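Local coordinates for protein FMN Adenylyltransferase (Candida glabrata, PDB 3FWK) that catalyses transfer of an adenylyl group from ATP to FMN, the step of flavin biosynthesis that yields FAD, at residues Thr42-Pro56 / Leu74-Tyr86. Sequence-based numbering, arbitrary orientation. Where two conformers were deposited one is given.
With BGC (beta-D-glucopyranose), chain C.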
ATOM      1  N   THR A  42       2.298   9.362  11.237  1.00 11.36           N
ATOM      2  CA  THR A  42       3.089   8.193  10.807  1.00 10.90           C
ATOM      3  C   THR A  42       4.592   8.428  11.005  1.00 11.20           C
ATOM      4  O   THR A  42       5.318   7.550  11.461  1.00 11.94           O
ATOM      5  CB  THR A  42       2.740   7.861   9.356  1.00 11.39           C
ATOM      6  OG1 THR A  42       1.377   7.455   9.282  1.00 11.34           O
ATOM      7  CG2 THR A  42       3.679   6.785   8.785  1.00 12.71           C
ATOM      8  N   LYS A  43       5.058   9.614  10.605  1.00 11.56           N
ATOM      9  CA  LYS A  43       6.480   9.947  10.765  1.00 13.39           C
ATOM     10  C   LYS A  43       6.905   9.884  12.214  1.00 13.21           C
ATOM     11  O   LYS A  43       7.968   9.371  12.526  1.00 14.29           O
ATOM     12  CB  LYS A  43       6.769  11.362  10.244  1.00 14.74           C
ATOM     13  CG  LYS A  43       6.817  11.526   8.753  1.00 16.61           C
ATOM     14  CD  LYS A  43       7.331  12.983   8.474  1.00 23.16           C
ATOM     15  CE  LYS A  43       7.591  13.288   7.040  1.00 25.23           C
ATOM     16  NZ  LYS A  43       8.600  14.420   6.981  1.00 27.64           N
ATOM     17  N   SER A  44       6.069  10.395  13.123  1.00 13.33           N
ATOM     18  CA  SER A  44       6.443  10.333  14.523  1.00 14.52           C
ATOM     19  C   SER A  44       6.513   8.894  15.037  1.00 13.30           C
ATOM     20  O   SER A  44       7.421   8.544  15.788  1.00 14.34           O
ATOM     21  CB  SER A  44       5.457  11.147  15.345  0.60 15.46           C
ATOM     22  OG  SER A  44       5.856  11.155  16.686  0.60 16.06           O
ATOM     23  N   ILE A  45       5.562   8.052  14.635  1.00 13.24           N
ATOM     24  CA  ILE A  45       5.590   6.662  15.052  1.00 13.13           C
ATOM     25  C   ILE A  45       6.914   6.034  14.593  1.00 13.16           C
ATOM     26  O   ILE A  45       7.565   5.326  15.369  1.00 13.44           O
ATOM     27  CB  ILE A  45       4.366   5.906  14.480  1.00 13.15           C
ATOM     28  CG1 ILE A  45       3.083   6.385  15.198  1.00 14.24           C
ATOM     29  CG2 ILE A  45       4.538   4.400  14.625  1.00 14.52           C
ATOM     30  CD1 ILE A  45       1.803   6.012  14.458  1.00 13.93           C
ATOM     31  N   LEU A  46       7.317   6.255  13.335  1.00 12.24           N
ATOM     32  CA  LEU A  46       8.527   5.613  12.847  1.00 12.69           C
ATOM     33  C   LEU A  46       9.793   6.229  13.422  1.00 12.59           C
ATOM     34  O   LEU A  46      10.671   5.529  13.950  1.00 14.10           O
ATOM     35  CB  LEU A  46       8.536   5.619  11.323  1.00 13.24           C
ATOM     36  CG  LEU A  46       7.529   4.664  10.687  1.00 12.93           C
ATOM     37  CD1 LEU A  46       7.428   4.880   9.192  1.00 15.02           C
ATOM     38  CD2 LEU A  46       7.823   3.208  11.025  1.00 14.38           C
ATOM     39  N   ILE A  47       9.922   7.556  13.304  1.00 13.26           N
ATOM     40  CA  ILE A  47      11.169   8.209  13.680  1.00 14.12           C
ATOM     41  C   ILE A  47      11.351   8.257  15.199  1.00 14.30           C
ATOM     42  O   ILE A  47      12.463   8.077  15.699  1.00 16.22           O
ATOM     43  CB  ILE A  47      11.214   9.625  13.074  1.00 14.88           C
ATOM     44  CG1 ILE A  47      11.263   9.516  11.545  1.00 16.61           C
ATOM     45  CG2 ILE A  47      12.382  10.446  13.634  1.00 18.52           C
ATOM     46  CD1 ILE A  47      11.079  10.813  10.772  1.00 19.12           C
ATOM     47  N   ASN A  48      10.277   8.507  15.937  1.00 14.32           N
ATOM     48  CA  ASN A  48      10.370   8.654  17.388  1.00 16.82           C
ATOM     49  C   ASN A  48      10.143   7.378  18.144  1.00 16.45           C
ATOM     50  O   ASN A  48      10.775   7.166  19.164  1.00 20.08           O
ATOM     51  CB  ASN A  48       9.408   9.740  17.903  1.00 17.70           C
ATOM     52  CG  ASN A  48       9.681  11.101  17.285  1.00 18.04           C
ATOM     53  OD1 ASN A  48      10.829  11.454  17.060  1.00 23.81           O
ATOM     54  ND2 ASN A  48       8.632  11.859  17.018  1.00 21.09           N
ATOM     55  N   GLU A  49       9.209   6.534  17.684  1.00 15.80           N
ATOM     56  CA  GLU A  49       8.848   5.357  18.473  1.00 16.08           C
ATOM     57  C   GLU A  49       9.459   4.058  17.974  1.00 16.63           C
ATOM     58  O   GLU A  49       9.503   3.081  18.711  1.00 20.81           O
ATOM     59  CB  GLU A  49       7.331   5.191  18.542  1.00 17.78           C
ATOM     60  CG  GLU A  49       6.559   6.355  19.130  1.00 21.29           C
ATOM     61  CD  GLU A  49       5.079   6.008  19.259  1.00 25.33           C
ATOM     62  OE1 GLU A  49       4.744   4.990  19.938  1.00 31.21           O
ATOM     63  OE2 GLU A  49       4.256   6.715  18.662  1.00 28.91           O
ATOM     64  N   THR A  50       9.887   4.004  16.720  1.00 14.08           N
ATOM     65  CA  THR A  50      10.245   2.711  16.126  1.00 14.43           C
ATOM     66  C   THR A  50      11.749   2.590  15.955  1.00 14.79           C
ATOM     67  O   THR A  50      12.370   1.741  16.596  1.00 15.30           O
ATOM     68  CB  THR A  50       9.522   2.484  14.793  1.00 14.96           C
ATOM     69  OG1 THR A  50       8.102   2.541  15.017  1.00 17.22           O
ATOM     70  CG2 THR A  50       9.904   1.129  14.166  1.00 16.19           C
ATOM     71  N   PHE A  51      12.345   3.449  15.133  1.00 15.09           N
ATOM     72  CA  PHE A  51      13.764   3.295  14.795  1.00 16.01           C
ATOM     73  C   PHE A  51      14.709   3.394  16.005  1.00 17.74           C
ATOM     74  O   PHE A  51      15.732   2.729  15.993  1.00 19.15           O
ATOM     75  CB  PHE A  51      14.159   4.274  13.685  1.00 16.17           C
ATOM     76  CG  PHE A  51      13.436   4.049  12.362  1.00 15.54           C
ATOM     77  CD1 PHE A  51      12.901   2.799  12.003  1.00 17.85           C
ATOM     78  CD2 PHE A  51      13.337   5.094  11.463  1.00 16.20           C
ATOM     79  CE1 PHE A  51      12.253   2.624  10.771  1.00 17.76           C
ATOM     80  CE2 PHE A  51      12.711   4.913  10.248  1.00 17.71           C
ATOM     81  CZ  PHE A  51      12.182   3.689   9.896  1.00 16.48           C
ATOM     82  N   PRO A  52      14.384   4.198  17.038  1.00 17.49           N
ATOM     83  CA  PRO A  52      15.284   4.174  18.205  1.00 18.23           C
ATOM     84  C   PRO A  52      15.313   2.842  18.950  1.00 19.21           C
ATOM     85  O   PRO A  52      16.261   2.585  19.703  1.00 20.80           O
ATOM     86  CB  PRO A  52      14.708   5.272  19.109  1.00 19.99           C
ATOM     87  CG  PRO A  52      14.023   6.228  18.132  1.00 19.28           C
ATOM     88  CD  PRO A  52      13.372   5.266  17.152  1.00 18.02           C
ATOM     89  N   LYS A  53      14.285   2.015  18.755  1.00 17.58           N
ATOM     90  CA  LYS A  53      14.152   0.745  19.453  1.00 17.73           C
ATOM     91  C   LYS A  53      14.595  -0.450  18.616  1.00 17.39           C
ATOM     92  O   LYS A  53      15.170  -1.382  19.158  1.00 17.70           O
ATOM     93  CB  LYS A  53      12.708   0.527  19.901  1.00 19.20           C
ATOM     94  CG  LYS A  53      12.189   1.537  20.933  1.00 24.14           C
ATOM     95  CD  LYS A  53      10.733   1.258  21.280  1.00 28.42           C
ATOM     96  CE  LYS A  53      10.200   2.311  22.241  1.00 32.93           C
ATOM     97  NZ  LYS A  53      11.180   2.545  23.353  1.00 37.03           N
ATOM     98  N   TRP A  54      14.256  -0.454  17.321  1.00 15.94           N
ATOM     99  CA  TRP A  54      14.575  -1.570  16.441  1.00 16.33           C
ATOM    100  C   TRP A  54      15.243  -1.027  15.222  1.00 17.40           C
ATOM    101  O   TRP A  54      14.772  -0.066  14.613  1.00 17.98           O
ATOM    102  CB  TRP A  54      13.318  -2.347  16.015  1.00 17.53           C
ATOM    103  CG  TRP A  54      12.517  -2.879  17.177  1.00 16.49           C
ATOM    104  CD1 TRP A  54      12.774  -4.019  17.892  1.00 17.99           C
ATOM    105  CD2 TRP A  54      11.347  -2.283  17.767  1.00 15.86           C
ATOM    106  NE1 TRP A  54      11.855  -4.154  18.900  1.00 17.25           N
ATOM    107  CE2 TRP A  54      10.957  -3.122  18.838  1.00 16.63           C
ATOM    108  CE3 TRP A  54      10.595  -1.136  17.489  1.00 17.55           C
ATOM    109  CZ2 TRP A  54       9.841  -2.846  19.646  1.00 18.50           C
ATOM    110  CZ3 TRP A  54       9.495  -0.836  18.309  1.00 18.66           C
ATOM    111  CH2 TRP A  54       9.137  -1.694  19.382  1.00 18.15           C
ATOM    112  N   SER A  55      16.353  -1.676  14.868  1.00 20.46           N
ATOM    113  CA  SER A  55      17.144  -1.283  13.707  1.00 22.65           C
ATOM    114  C   SER A  55      16.530  -1.671  12.350  1.00 21.60           C
ATOM    115  O   SER A  55      16.226  -2.844  12.093  1.00 23.72           O
ATOM    116  CB  SER A  55      18.543  -1.892  13.799  1.00 23.40           C
ATOM    117  OG  SER A  55      19.211  -1.651  12.563  1.00 26.96           O
ATOM    118  N   PRO A  56      16.321  -0.688  11.488  1.00 21.23           N
ATOM    119  CA  PRO A  56      15.862  -1.035  10.156  1.00 23.06           C
ATOM    120  C   PRO A  56      16.987  -1.452   9.223  1.00 27.00           C
ATOM    121  O   PRO A  56      16.714  -1.783   8.065  1.00 25.41           O
ATOM    122  CB  PRO A  56      15.234   0.260   9.668  1.00 22.03           C
ATOM    123  CG  PRO A  56      15.985   1.324  10.330  1.00 21.68           C
ATOM    124  CD  PRO A  56      16.315   0.758  11.702  1.00 19.25           C
ATOM    125  N   LEU A  74       2.387   3.023   2.821  1.00  9.89           N
ATOM    126  CA  LEU A  74       3.258   2.843   3.975  1.00 10.80           C
ATOM    127  C   LEU A  74       4.710   2.632   3.568  1.00 10.34           C
ATOM    128  O   LEU A  74       5.614   3.129   4.235  1.00 10.97           O
ATOM    129  CB  LEU A  74       2.757   1.707   4.839  1.00 11.00           C
ATOM    130  CG  LEU A  74       3.567   1.455   6.124  1.00 12.00           C
ATOM    131  CD1 LEU A  74       3.666   2.732   7.010  1.00 13.17           C
ATOM    132  CD2 LEU A  74       2.915   0.348   6.910  1.00 12.93           C
ATOM    133  N   LEU A  75       4.944   1.906   2.472  1.00  9.99           N
ATOM    134  CA  LEU A  75       6.324   1.715   2.024  1.00 10.73           C
ATOM    135  C   LEU A  75       6.947   3.068   1.626  1.00 10.60           C
ATOM    136  O   LEU A  75       8.111   3.324   1.948  1.00 10.92           O
ATOM    137  CB  LEU A  75       6.351   0.765   0.844  1.00 11.46           C
ATOM    138  CG  LEU A  75       7.753   0.462   0.275  1.00 13.16           C
ATOM    139  CD1 LEU A  75       8.711  -0.126   1.292  1.00 14.60           C
ATOM    140  CD2 LEU A  75       7.589  -0.487  -0.949  1.00 14.88           C
ATOM    141  N   LEU A  76       6.214   3.919   0.894  1.00 10.18           N
ATOM    142  CA  LEU A  76       6.748   5.236   0.561  1.00 10.79           C
ATOM    143  C   LEU A  76       7.091   6.021   1.822  1.00 11.21           C
ATOM    144  O   LEU A  76       8.140   6.652   1.899  1.00 11.39           O
ATOM    145  CB  LEU A  76       5.737   6.003  -0.282  1.00 11.71           C
ATOM    146  CG  LEU A  76       5.351   5.388  -1.634  1.00 13.31           C
ATOM    147  CD1 LEU A  76       4.367   6.292  -2.362  1.00 15.59           C
ATOM    148  CD2 LEU A  76       6.574   5.027  -2.514  1.00 16.32           C
ATOM    149  N   LEU A  77       6.195   6.004   2.825  1.00 10.35           N
ATOM    150  CA  LEU A  77       6.468   6.714   4.057  1.00 11.57           C
ATOM    151  C   LEU A  77       7.618   6.111   4.845  1.00 11.34           C
ATOM    152  O   LEU A  77       8.388   6.848   5.482  1.00 11.77           O
ATOM    153  CB  LEU A  77       5.198   6.792   4.906  1.00 11.72           C
ATOM    154  CG  LEU A  77       4.077   7.590   4.258  1.00 13.10           C
ATOM    155  CD1 LEU A  77       2.793   7.408   5.053  1.00 15.68           C
ATOM    156  CD2 LEU A  77       4.413   9.109   4.048  1.00 15.40           C
ATOM    157  N   TYR A  78       7.733   4.777   4.839  1.00 10.90           N
ATOM    158  CA  TYR A  78       8.805   4.107   5.532  1.00 11.44           C
ATOM    159  C   TYR A  78      10.155   4.470   4.909  1.00 11.69           C
ATOM    160  O   TYR A  78      11.112   4.806   5.626  1.00 12.16           O
ATOM    161  CB  TYR A  78       8.547   2.601   5.470  1.00 11.59           C
ATOM    162  CG  TYR A  78       9.504   1.765   6.278  1.00 12.25           C
ATOM    163  CD1 TYR A  78       9.315   1.613   7.633  1.00 13.46           C
ATOM    164  CD2 TYR A  78      10.600   1.147   5.706  1.00 12.78           C
ATOM    165  CE1 TYR A  78      10.175   0.872   8.410  1.00 14.71           C
ATOM    166  CE2 TYR A  78      11.469   0.395   6.461  1.00 13.36           C
ATOM    167  CZ  TYR A  78      11.265   0.287   7.823  1.00 13.61           C
ATOM    168  OH  TYR A  78      12.106  -0.449   8.598  1.00 15.72           O
ATOM    169  N   LEU A  79      10.218   4.421   3.576  1.00 11.66           N
ATOM    170  CA  LEU A  79      11.440   4.853   2.868  1.00 11.86           C
ATOM    171  C   LEU A  79      11.779   6.315   3.161  1.00 12.64           C
ATOM    172  O   LEU A  79      12.960   6.635   3.430  1.00 13.35           O
ATOM    173  CB  LEU A  79      11.263   4.585   1.389  1.00 13.10           C
ATOM    174  CG  LEU A  79      11.364   3.121   0.921  1.00 13.55           C
ATOM    175  CD1 LEU A  79      10.874   2.951  -0.494  1.00 15.16           C
ATOM    176  CD2 LEU A  79      12.822   2.659   1.027  1.00 19.31           C
ATOM    177  N   SER A  80      10.764   7.180   3.167  1.00 11.71           N
ATOM    178  CA  SER A  80      11.022   8.584   3.494  1.00 12.46           C
ATOM    179  C   SER A  80      11.624   8.702   4.901  1.00 12.26           C
ATOM    180  O   SER A  80      12.565   9.445   5.128  1.00 13.76           O
ATOM    181  CB  SER A  80       9.697   9.330   3.431  1.00 12.76           C
ATOM    182  OG  SER A  80       9.847  10.689   3.910  1.00 15.21           O
ATOM    183  N   CYS A  81      11.082   7.949   5.852  1.00 12.43           N
ATOM    184  CA  CYS A  81      11.566   8.005   7.217  1.00 13.13           C
ATOM    185  C   CYS A  81      12.938   7.427   7.398  1.00 13.68           C
ATOM    186  O   CYS A  81      13.703   7.909   8.235  1.00 14.87           O
ATOM    187  CB  CYS A  81      10.564   7.356   8.176  1.00 14.51           C
ATOM    188  SG  CYS A  81       9.069   8.309   8.380  1.00 15.99           S
ATOM    189  N   LEU A  82      13.292   6.400   6.632  1.00 14.78           N
ATOM    190  CA  LEU A  82      14.689   5.913   6.653  1.00 15.74           C
ATOM    191  C   LEU A  82      15.646   7.001   6.209  1.00 16.95           C
ATOM    192  O   LEU A  82      16.694   7.213   6.830  1.00 19.30           O
ATOM    193  CB  LEU A  82      14.833   4.707   5.724  1.00 17.60           C
ATOM    194  CG  LEU A  82      14.156   3.421   6.162  1.00 18.46           C
ATOM    195  CD1 LEU A  82      14.284   2.368   5.058  1.00 20.21           C
ATOM    196  CD2 LEU A  82      14.738   2.901   7.472  1.00 20.52           C
ATOM    197  N   TRP A  83      15.309   7.687   5.129  1.00 16.02           N
ATOM    198  CA  TRP A  83      16.144   8.792   4.671  1.00 16.98           C
ATOM    199  C   TRP A  83      16.226   9.886   5.727  1.00 18.77           C
ATOM    200  O   TRP A  83      17.313  10.365   6.068  1.00 20.11           O
ATOM    201  CB  TRP A  83      15.632   9.339   3.344  1.00 16.75           C
ATOM    202  CG  TRP A  83      16.533  10.372   2.762  1.00 17.23           C
ATOM    203  CD1 TRP A  83      16.439  11.746   2.892  1.00 17.76           C
ATOM    204  CD2 TRP A  83      17.720  10.129   1.997  1.00 17.67           C
ATOM    205  NE1 TRP A  83      17.501  12.361   2.232  1.00 19.15           N
ATOM    206  CE2 TRP A  83      18.277  11.389   1.663  1.00 19.57           C
ATOM    207  CE3 TRP A  83      18.327   8.971   1.511  1.00 18.95           C
ATOM    208  CZ2 TRP A  83      19.447  11.509   0.918  1.00 20.24           C
ATOM    209  CZ3 TRP A  83      19.494   9.093   0.765  1.00 18.96           C
ATOM    210  CH2 TRP A  83      20.027  10.342   0.469  1.00 19.78           C
ATOM    211  N   GLU A  84      15.080  10.284   6.247  1.00 17.10           N
ATOM    212  CA  GLU A  84      15.060  11.362   7.242  1.00 18.32           C
ATOM    213  C   GLU A  84      15.862  10.994   8.477  1.00 19.42           C
ATOM    214  O   GLU A  84      16.677  11.796   8.980  1.00 21.78           O
ATOM    215  CB  GLU A  84      13.622  11.724   7.569  1.00 17.99           C
ATOM    216  CG  GLU A  84      13.511  12.877   8.592  1.00 21.88           C
ATOM    217  CD  GLU A  84      12.132  13.492   8.702  1.00 21.59           C
ATOM    218  OE1 GLU A  84      11.204  13.167   7.943  1.00 21.04           O
ATOM    219  OE2 GLU A  84      11.943  14.350   9.614  1.00 26.23           O
ATOM    220  N   TYR A  85      15.727   9.762   8.936  1.00 19.31           N
ATOM    221  CA  TYR A  85      16.366   9.330  10.174  1.00 19.63           C
ATOM    222  C   TYR A  85      17.870   9.268  10.001  1.00 22.28           C
ATOM    223  O   TYR A  85      18.613   9.740  10.863  1.00 24.59           O
ATOM    224  CB  TYR A  85      15.819   7.970  10.608  1.00 20.53           C
ATOM    225  CG  TYR A  85      16.275   7.495  11.961  1.00 21.92           C
ATOM    226  CD1 TYR A  85      15.716   8.032  13.125  1.00 23.13           C
ATOM    227  CD2 TYR A  85      17.204   6.459  12.088  1.00 22.35           C
ATOM    228  CE1 TYR A  85      16.102   7.569  14.381  1.00 24.22           C
ATOM    229  CE2 TYR A  85      17.591   6.001  13.344  1.00 23.84           C
ATOM    230  CZ  TYR A  85      17.031   6.577  14.481  1.00 22.71           C
ATOM    231  OH  TYR A  85      17.377   6.125  15.756  1.00 26.82           O
ATOM    232  N   TYR A  86      18.321   8.707   8.890  1.00 20.97           N
ATOM    233  CA  TYR A  86      19.757   8.468   8.683  1.00 24.24           C
ATOM    234  C   TYR A  86      20.527   9.582   8.018  1.00 25.64           C
ATOM    235  O   TYR A  86      21.748   9.721   8.276  1.00 29.70           O
ATOM    236  CB  TYR A  86      19.995   7.145   7.954  1.00 25.46           C
ATOM    237  CG  TYR A  86      19.665   5.969   8.821  1.00 25.29           C
ATOM    238  CD1 TYR A  86      20.416   5.688   9.967  1.00 26.35           C
ATOM    239  CD2 TYR A  86      18.548   5.160   8.542  1.00 25.39           C
ATOM    240  CE1 TYR A  86      20.088   4.640  10.791  1.00 26.93           C
ATOM    241  CE2 TYR A  86      18.232   4.094   9.355  1.00 26.33           C
ATOM    242  CZ  TYR A  86      19.004   3.842  10.480  1.00 26.66           C
ATOM    243  OH  TYR A  86      18.695   2.797  11.288  1.00 29.21           O
TER
HETATM  244  C2  BGC C 306      15.149  -3.646  23.046  1.00 25.16           C
HETATM  245  C3  BGC C 306      14.205  -4.836  23.193  1.00 23.83           C
HETATM  246  C4  BGC C 306      12.797  -4.348  23.513  1.00 24.46           C
HETATM  247  C5  BGC C 306      12.335  -3.270  22.527  1.00 23.49           C
HETATM  248  C6  BGC C 306      11.020  -2.635  22.977  1.00 23.24           C
HETATM  249  C1  BGC C 306      14.592  -2.721  21.986  1.00 25.25           C
HETATM  250  O1  BGC C 306      15.463  -1.607  21.855  1.00 29.56           O
HETATM  251  O2  BGC C 306      16.472  -4.045  22.643  1.00 28.20           O
HETATM  252  O3  BGC C 306      14.671  -5.658  24.280  1.00 26.68           O
HETATM  253  O4  BGC C 306      11.882  -5.433  23.406  1.00 24.11           O
HETATM  254  O5  BGC C 306      13.324  -2.234  22.424  1.00 24.05           O
HETATM  255  O6  BGC C 306      11.225  -1.944  24.217  1.00 27.64           O
HETATM  256  O   HOH W   1       9.372  13.817   4.328  1.00 29.96           O
HETATM  257  O   HOH W   2      13.901  -1.848   7.263  1.00 20.77           O
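Phe51 pushes its ring between Tyr78 and Tyr85, presenting an edge to the face of each. Toward Tyr85 the planes stand at 63°, and the benzylic CB lies squarely over the tyrosine ring, 3.7 Å from its centroid, a CH-pi contact. Toward Tyr78 the arrangement is offset and steeper, at 79°, with Phe51 CE1 3.6 Å from Tyr78 CE1. Both tyrosines hold CG anti to the backbone N, which turns their rings toward Phe51, and, seven positions or two helical turns apart along their helix, they receive it from two sides. Cys81 lies against the ring edge between the two tyrosines: its O meets that edge, while SG packs against Leu46 CD1 and Lys43 CA.

Pro56 approaches the opposite face of the Phe51 ring from the one backed by Leu46. Its CB presses on CD2 of Leu82 at 3.5 Å, closer than carbon atoms usually come, and its CG meets the ring edge of Tyr86. A water bonded to both Pro56 O and Tyr78 OH links the two segments here.

At the outer margin the extended chain of Lys43 carries NZ across Glu84 to a salt bridge with OE1, 3.0 Å away on the syn side of the carboxylate. CD1 of Ile47 lies against the same carboxylate, 3.5 Å from Glu84 CD, and a second water joins Lys43 NZ to Ser80 OG.

The axes of helix segments 42-50 and 74-86 come within 9.8 Å, with a crossing angle of -46°. On the sheet side, Tyr78 touches Phe63, edge-to-face, and Ile61 of strand 61-64, and past Pro52 the chain leads to Lys53, whose O accepts a bond from glucose O1. This is aromatic-centred helix-helix packing on one side of the parallel part of the sheet in a Rossmann-like alpha/beta fold.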